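Local coordinates for protein MJ fibrillarin homologue (Methanocaldococcus jannaschii, PDB 1FBN) that probably methylates ribose 2'-hydroxyls in rRNA and tRNA with S-adenosyl-L-methionine as methyl donor, at sites chosen by a guide RNA in box C/D particles, at residues Y148-L160 with Y173-V185. Residues are numbered along the deposited sequence; the frame is centred on the assembly and turned at random.
Sequences YEDVAQPNQAEIL and YGMIAIKARSIDV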
loop_
_atom_site.group_PDB
_atom_site.type_symbol
_atom_site.label_atom_id
_atom_site.label_comp_id
_atom_site.label_asym_id
_atom_site.label_seq_id
_atom_site.Cartn_x
_atom_site.Cartn_y
_atom_site.Cartn_z
ATOM N N TYR A 148 4.934 -2.674 -1.900
ATOM C CA TYR A 148 4.178 -2.147 -0.772
ATOM C C TYR A 148 4.173 -3.255 0.269
ATOM O O TYR A 148 3.724 -4.366 -0.012
ATOM C CB TYR A 148 2.737 -1.804 -1.170
ATOM C CG TYR A 148 1.905 -1.283 -0.014
ATOM C CD1 TYR A 148 1.871 0.082 0.288
ATOM C CD2 TYR A 148 1.178 -2.157 0.801
ATOM C CE1 TYR A 148 1.138 0.564 1.374
ATOM C CE2 TYR A 148 0.439 -1.686 1.889
ATOM C CZ TYR A 148 0.426 -0.324 2.169
ATOM O OH TYR A 148 -0.300 0.151 3.234
ATOM N N GLU A 149 4.661 -2.947 1.466
ATOM C CA GLU A 149 4.720 -3.935 2.532
ATOM C C GLU A 149 3.993 -3.530 3.813
ATOM O O GLU A 149 4.164 -2.422 4.321
ATOM C CB GLU A 149 6.173 -4.277 2.845
ATOM C CG GLU A 149 6.324 -5.328 3.926
ATOM C CD GLU A 149 7.759 -5.732 4.163
ATOM O OE1 GLU A 149 8.578 -5.607 3.230
ATOM O OE2 GLU A 149 8.066 -6.190 5.280
ATOM N N ASP A 150 3.209 -4.465 4.339
ATOM C CA ASP A 150 2.440 -4.277 5.564
ATOM C C ASP A 150 2.463 -5.596 6.351
ATOM O O ASP A 150 1.472 -6.330 6.398
ATOM C CB ASP A 150 0.994 -3.867 5.227
ATOM C CG ASP A 150 0.132 -3.612 6.468
ATOM O OD1 ASP A 150 0.669 -3.414 7.575
ATOM O OD2 ASP A 150 -1.111 -3.595 6.330
ATOM N N VAL A 151 3.623 -5.918 6.916
ATOM C CA VAL A 151 3.772 -7.134 7.706
ATOM C C VAL A 151 4.370 -6.765 9.059
ATOM O O VAL A 151 5.467 -6.203 9.143
ATOM C CB VAL A 151 4.597 -8.252 6.959
ATOM C CG1 VAL A 151 4.729 -7.937 5.484
ATOM C CG2 VAL A 151 5.953 -8.506 7.598
ATOM N N ALA A 152 3.592 -7.002 10.112
ATOM C CA ALA A 152 4.014 -6.695 11.478
ATOM C C ALA A 152 4.892 -7.803 12.055
ATOM O O ALA A 152 4.436 -8.630 12.848
ATOM C CB ALA A 152 2.796 -6.455 12.365
ATOM N N GLN A 153 6.159 -7.800 11.652
ATOM C CA GLN A 153 7.124 -8.789 12.104
ATOM C C GLN A 153 8.468 -8.126 12.367
ATOM O O GLN A 153 8.780 -7.087 11.785
ATOM C CB GLN A 153 7.296 -9.877 11.045
ATOM C CG GLN A 153 6.070 -10.740 10.837
ATOM C CD GLN A 153 6.258 -11.773 9.747
ATOM O OE1 GLN A 153 7.370 -12.000 9.269
ATOM N NE2 GLN A 153 5.164 -12.404 9.342
ATOM N N PRO A 154 9.291 -8.731 13.240
ATOM C CA PRO A 154 10.614 -8.208 13.588
ATOM C C PRO A 154 11.552 -8.115 12.389
ATOM O O PRO A 154 12.450 -7.278 12.366
ATOM C CB PRO A 154 11.132 -9.240 14.591
ATOM C CG PRO A 154 9.889 -9.773 15.216
ATOM C CD PRO A 154 8.992 -9.941 14.023
ATOM N N ASN A 155 11.342 -8.982 11.401
ATOM C CA ASN A 155 12.179 -9.015 10.203
ATOM C C ASN A 155 11.560 -8.335 8.973
ATOM O O ASN A 155 12.026 -8.538 7.849
ATOM C CB ASN A 155 12.541 -10.470 9.864
ATOM C CG ASN A 155 11.320 -11.318 9.495
ATOM O OD1 ASN A 155 10.183 -10.970 9.812
ATOM N ND2 ASN A 155 11.561 -12.438 8.820
ATOM N N GLN A 156 10.533 -7.514 9.181
ATOM C CA GLN A 156 9.866 -6.836 8.071
ATOM C C GLN A 156 10.803 -6.020 7.181
ATOM O O GLN A 156 10.648 -6.019 5.961
ATOM C CB GLN A 156 8.704 -5.979 8.576
ATOM C CG GLN A 156 9.092 -4.870 9.527
ATOM C CD GLN A 156 7.881 -4.210 10.140
ATOM O OE1 GLN A 156 7.193 -3.427 9.488
ATOM N NE2 GLN A 156 7.597 -4.539 11.394
ATOM N N ALA A 157 11.797 -5.361 7.775
ATOM C CA ALA A 157 12.742 -4.568 6.991
ATOM C C ALA A 157 13.599 -5.443 6.072
ATOM O O ALA A 157 13.701 -5.162 4.877
ATOM C CB ALA A 157 13.628 -3.708 7.898
ATOM N N GLU A 158 14.184 -6.513 6.612
ATOM C CA GLU A 158 15.018 -7.393 5.794
ATOM C C GLU A 158 14.179 -8.053 4.701
ATOM O O GLU A 158 14.692 -8.351 3.625
ATOM C CB GLU A 158 15.743 -8.452 6.639
ATOM C CG GLU A 158 14.861 -9.588 7.139
ATOM C CD GLU A 158 15.649 -10.841 7.500
ATOM O OE1 GLU A 158 15.881 -11.675 6.595
ATOM O OE2 GLU A 158 16.025 -10.998 8.684
ATOM N N ILE A 159 12.891 -8.259 4.972
ATOM C CA ILE A 159 11.998 -8.856 3.980
ATOM C C ILE A 159 11.846 -7.903 2.792
ATOM O O ILE A 159 11.865 -8.344 1.645
ATOM C CB ILE A 159 10.594 -9.202 4.562
ATOM C CG1 ILE A 159 10.678 -10.421 5.485
ATOM C CG2 ILE A 159 9.604 -9.496 3.431
ATOM C CD1 ILE A 159 9.353 -10.779 6.132
ATOM N N LEU A 160 11.709 -6.604 3.065
ATOM C CA LEU A 160 11.569 -5.615 1.997
ATOM C C LEU A 160 12.847 -5.579 1.173
ATOM O O LEU A 160 12.796 -5.515 -0.054
ATOM C CB LEU A 160 11.295 -4.217 2.564
ATOM C CG LEU A 160 11.092 -3.077 1.548
ATOM C CD1 LEU A 160 9.791 -3.277 0.781
ATOM C CD2 LEU A 160 11.070 -1.731 2.249
ATOM N N TYR A 173 10.500 2.078 -6.149
ATOM C CA TYR A 173 10.209 2.482 -4.778
ATOM C C TYR A 173 9.734 1.389 -3.838
ATOM O O TYR A 173 9.031 0.454 -4.236
ATOM C CB TYR A 173 9.153 3.589 -4.768
ATOM C CG TYR A 173 9.611 4.905 -5.334
ATOM C CD1 TYR A 173 9.709 5.096 -6.711
ATOM C CD2 TYR A 173 9.946 5.961 -4.496
ATOM C CE1 TYR A 173 10.134 6.309 -7.241
ATOM C CE2 TYR A 173 10.370 7.183 -5.017
ATOM C CZ TYR A 173 10.465 7.345 -6.389
ATOM O OH TYR A 173 10.924 8.530 -6.908
ATOM N N GLY A 174 10.088 1.566 -2.567
ATOM C CA GLY A 174 9.673 0.648 -1.530
ATOM C C GLY A 174 8.808 1.422 -0.550
ATOM O O GLY A 174 9.205 2.495 -0.087
HETATM N N MSE A 175 7.592 0.933 -0.313
HETATM C CA MSE A 175 6.666 1.556 0.630
HETATM C C MSE A 175 6.463 0.540 1.749
HETATM O O MSE A 175 6.071 -0.595 1.489
HETATM C CB MSE A 175 5.320 1.868 -0.041
HETATM C CG MSE A 175 5.395 2.839 -1.209
HETATM SE SE MSE A 175 3.766 3.312 -1.857
HETATM C CE MSE A 175 3.357 4.661 -0.758
ATOM N N ILE A 176 6.754 0.928 2.985
ATOM C CA ILE A 176 6.601 0.001 4.102
ATOM C C ILE A 176 5.985 0.637 5.350
ATOM O O ILE A 176 6.465 1.660 5.853
ATOM C CB ILE A 176 7.966 -0.686 4.449
ATOM C CG1 ILE A 176 7.779 -1.763 5.523
ATOM C CG2 ILE A 176 8.998 0.349 4.897
ATOM C CD1 ILE A 176 9.040 -2.533 5.844
ATOM N N ALA A 177 4.881 0.050 5.806
ATOM C CA ALA A 177 4.187 0.512 7.003
ATOM C C ALA A 177 4.772 -0.277 8.168
ATOM O O ALA A 177 4.607 -1.491 8.251
ATOM C CB ALA A 177 2.690 0.252 6.883
ATOM N N ILE A 178 5.471 0.417 9.059
ATOM C CA ILE A 178 6.111 -0.228 10.196
ATOM C C ILE A 178 5.438 0.007 11.547
ATOM O O ILE A 178 5.228 1.146 11.969
ATOM C CB ILE A 178 7.596 0.192 10.300
ATOM C CG1 ILE A 178 8.331 -0.154 9.001
ATOM C CG2 ILE A 178 8.262 -0.498 11.488
ATOM C CD1 ILE A 178 9.823 0.137 9.028
ATOM N N LYS A 179 5.083 -1.097 12.203
ATOM C CA LYS A 179 4.482 -1.071 13.531
ATOM C C LYS A 179 5.663 -1.267 14.484
ATOM O O LYS A 179 6.228 -2.361 14.563
ATOM C CB LYS A 179 3.490 -2.224 13.687
ATOM C CG LYS A 179 2.895 -2.336 15.076
ATOM C CD LYS A 179 1.961 -3.526 15.188
ATOM C CE LYS A 179 1.424 -3.665 16.601
ATOM N NZ LYS A 179 0.486 -4.813 16.706
ATOM N N ALA A 180 6.053 -0.199 15.177
ATOM C CA ALA A 180 7.190 -0.242 16.099
ATOM C C ALA A 180 7.159 -1.398 17.099
ATOM O O ALA A 180 8.158 -2.095 17.275
ATOM C CB ALA A 180 7.321 1.085 16.835
ATOM N N ARG A 181 6.010 -1.607 17.734
ATOM C CA ARG A 181 5.859 -2.659 18.732
ATOM C C ARG A 181 5.980 -4.090 18.201
ATOM O O ARG A 181 6.129 -5.027 18.986
ATOM C CB ARG A 181 4.546 -2.482 19.490
ATOM C CG ARG A 181 4.467 -1.219 20.342
ATOM C CD ARG A 181 5.098 -1.395 21.713
ATOM N NE ARG A 181 6.553 -1.414 21.653
ATOM C CZ ARG A 181 7.342 -0.516 22.240
ATOM N NH1 ARG A 181 6.826 0.484 22.945
ATOM N NH2 ARG A 181 8.655 -0.612 22.105
ATOM N N SER A 182 5.906 -4.268 16.882
ATOM C CA SER A 182 6.041 -5.605 16.297
ATOM C C SER A 182 7.521 -5.984 16.177
ATOM O O SER A 182 7.859 -7.137 15.908
ATOM C CB SER A 182 5.360 -5.687 14.924
ATOM O OG SER A 182 6.081 -4.981 13.927
ATOM N N ILE A 183 8.392 -4.999 16.385
ATOM C CA ILE A 183 9.838 -5.179 16.312
ATOM C C ILE A 183 10.466 -5.243 17.704
ATOM O O ILE A 183 11.342 -6.070 17.965
ATOM C CB ILE A 183 10.471 -4.034 15.494
ATOM C CG1 ILE A 183 10.026 -4.158 14.035
ATOM C CG2 ILE A 183 11.994 -4.044 15.616
ATOM C CD1 ILE A 183 10.213 -2.916 13.239
ATOM N N ASP A 184 9.979 -4.398 18.608
ATOM C CA ASP A 184 10.502 -4.345 19.967
ATOM C C ASP A 184 9.404 -3.846 20.909
ATOM O O ASP A 184 8.707 -2.883 20.597
ATOM C CB ASP A 184 11.703 -3.394 19.997
ATOM C CG ASP A 184 12.590 -3.601 21.202
ATOM O OD1 ASP A 184 12.171 -3.262 22.326
ATOM O OD2 ASP A 184 13.725 -4.081 21.018
ATOM N N VAL A 185 9.248 -4.512 22.053
ATOM C CA VAL A 185 8.228 -4.134 23.036
ATOM C C VAL A 185 8.762 -3.307 24.213
ATOM O O VAL A 185 7.993 -2.896 25.085
ATOM C CB VAL A 185 7.497 -5.379 23.605
ATOM C CG1 VAL A 185 6.765 -6.116 22.495
ATOM C CG2 VAL A 185 8.483 -6.306 24.305
HETATM O O HOH W 1 3.099 -3.507 8.720
HETATM O O HOH W 2 5.661 -3.801 7.104
HETATM O O HOH W 3 4.693 -3.484 10.806
#
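Tyr148 and Glu149 pair in parallel with Met175 and Ile176 in a beta-alpha-beta crossover of the Rossmann-like methyltransferase fold. Helix 156-167 makes the connection. Two backbone hydrogen bonds join the strands: Glu149 N to Met175 O (2.7 Å) and Ala177 N to Glu149 O (3.0 Å). Past these bonds, waters link the segments. One bridges Asp150 OD1 and Ala177 O; Lys58 forms a salt bridge with Asp150 OD2. A second links Val151 N, Gln156 OE1 and Ala177 O. A third links Gln156 OE1 and Lys179 N. Residues 150-153 are predicted to bind S-adenosyl-L-methionine, and waters tie this loop to strand 172-179.

On the helix side, Ile176 runs alongside Glu149, its CD1 3.8 Å from Glu149 CD. From the helix, Leu160 CD2 reaches Ile176 CB at 3.9 Å. On the other face, Tyr148 CD1 meets Met175 CB at 3.9 Å. Farther along, Ala152 CB meets Ser182 CB. Pro154 CG comes within 3.4 Å of Ser182 O.

Gln156 is bound at both polar atoms of its amide. Two waters hold OE1. Its CG sits between backbone N and carbonyl carbon (chi1 61°), and its extended chain crosses Ile183 nearly at right angles. Gln156 NE2 donates to Gln153 O at 2.8 Å, tilted 33° from the carbonyl plane.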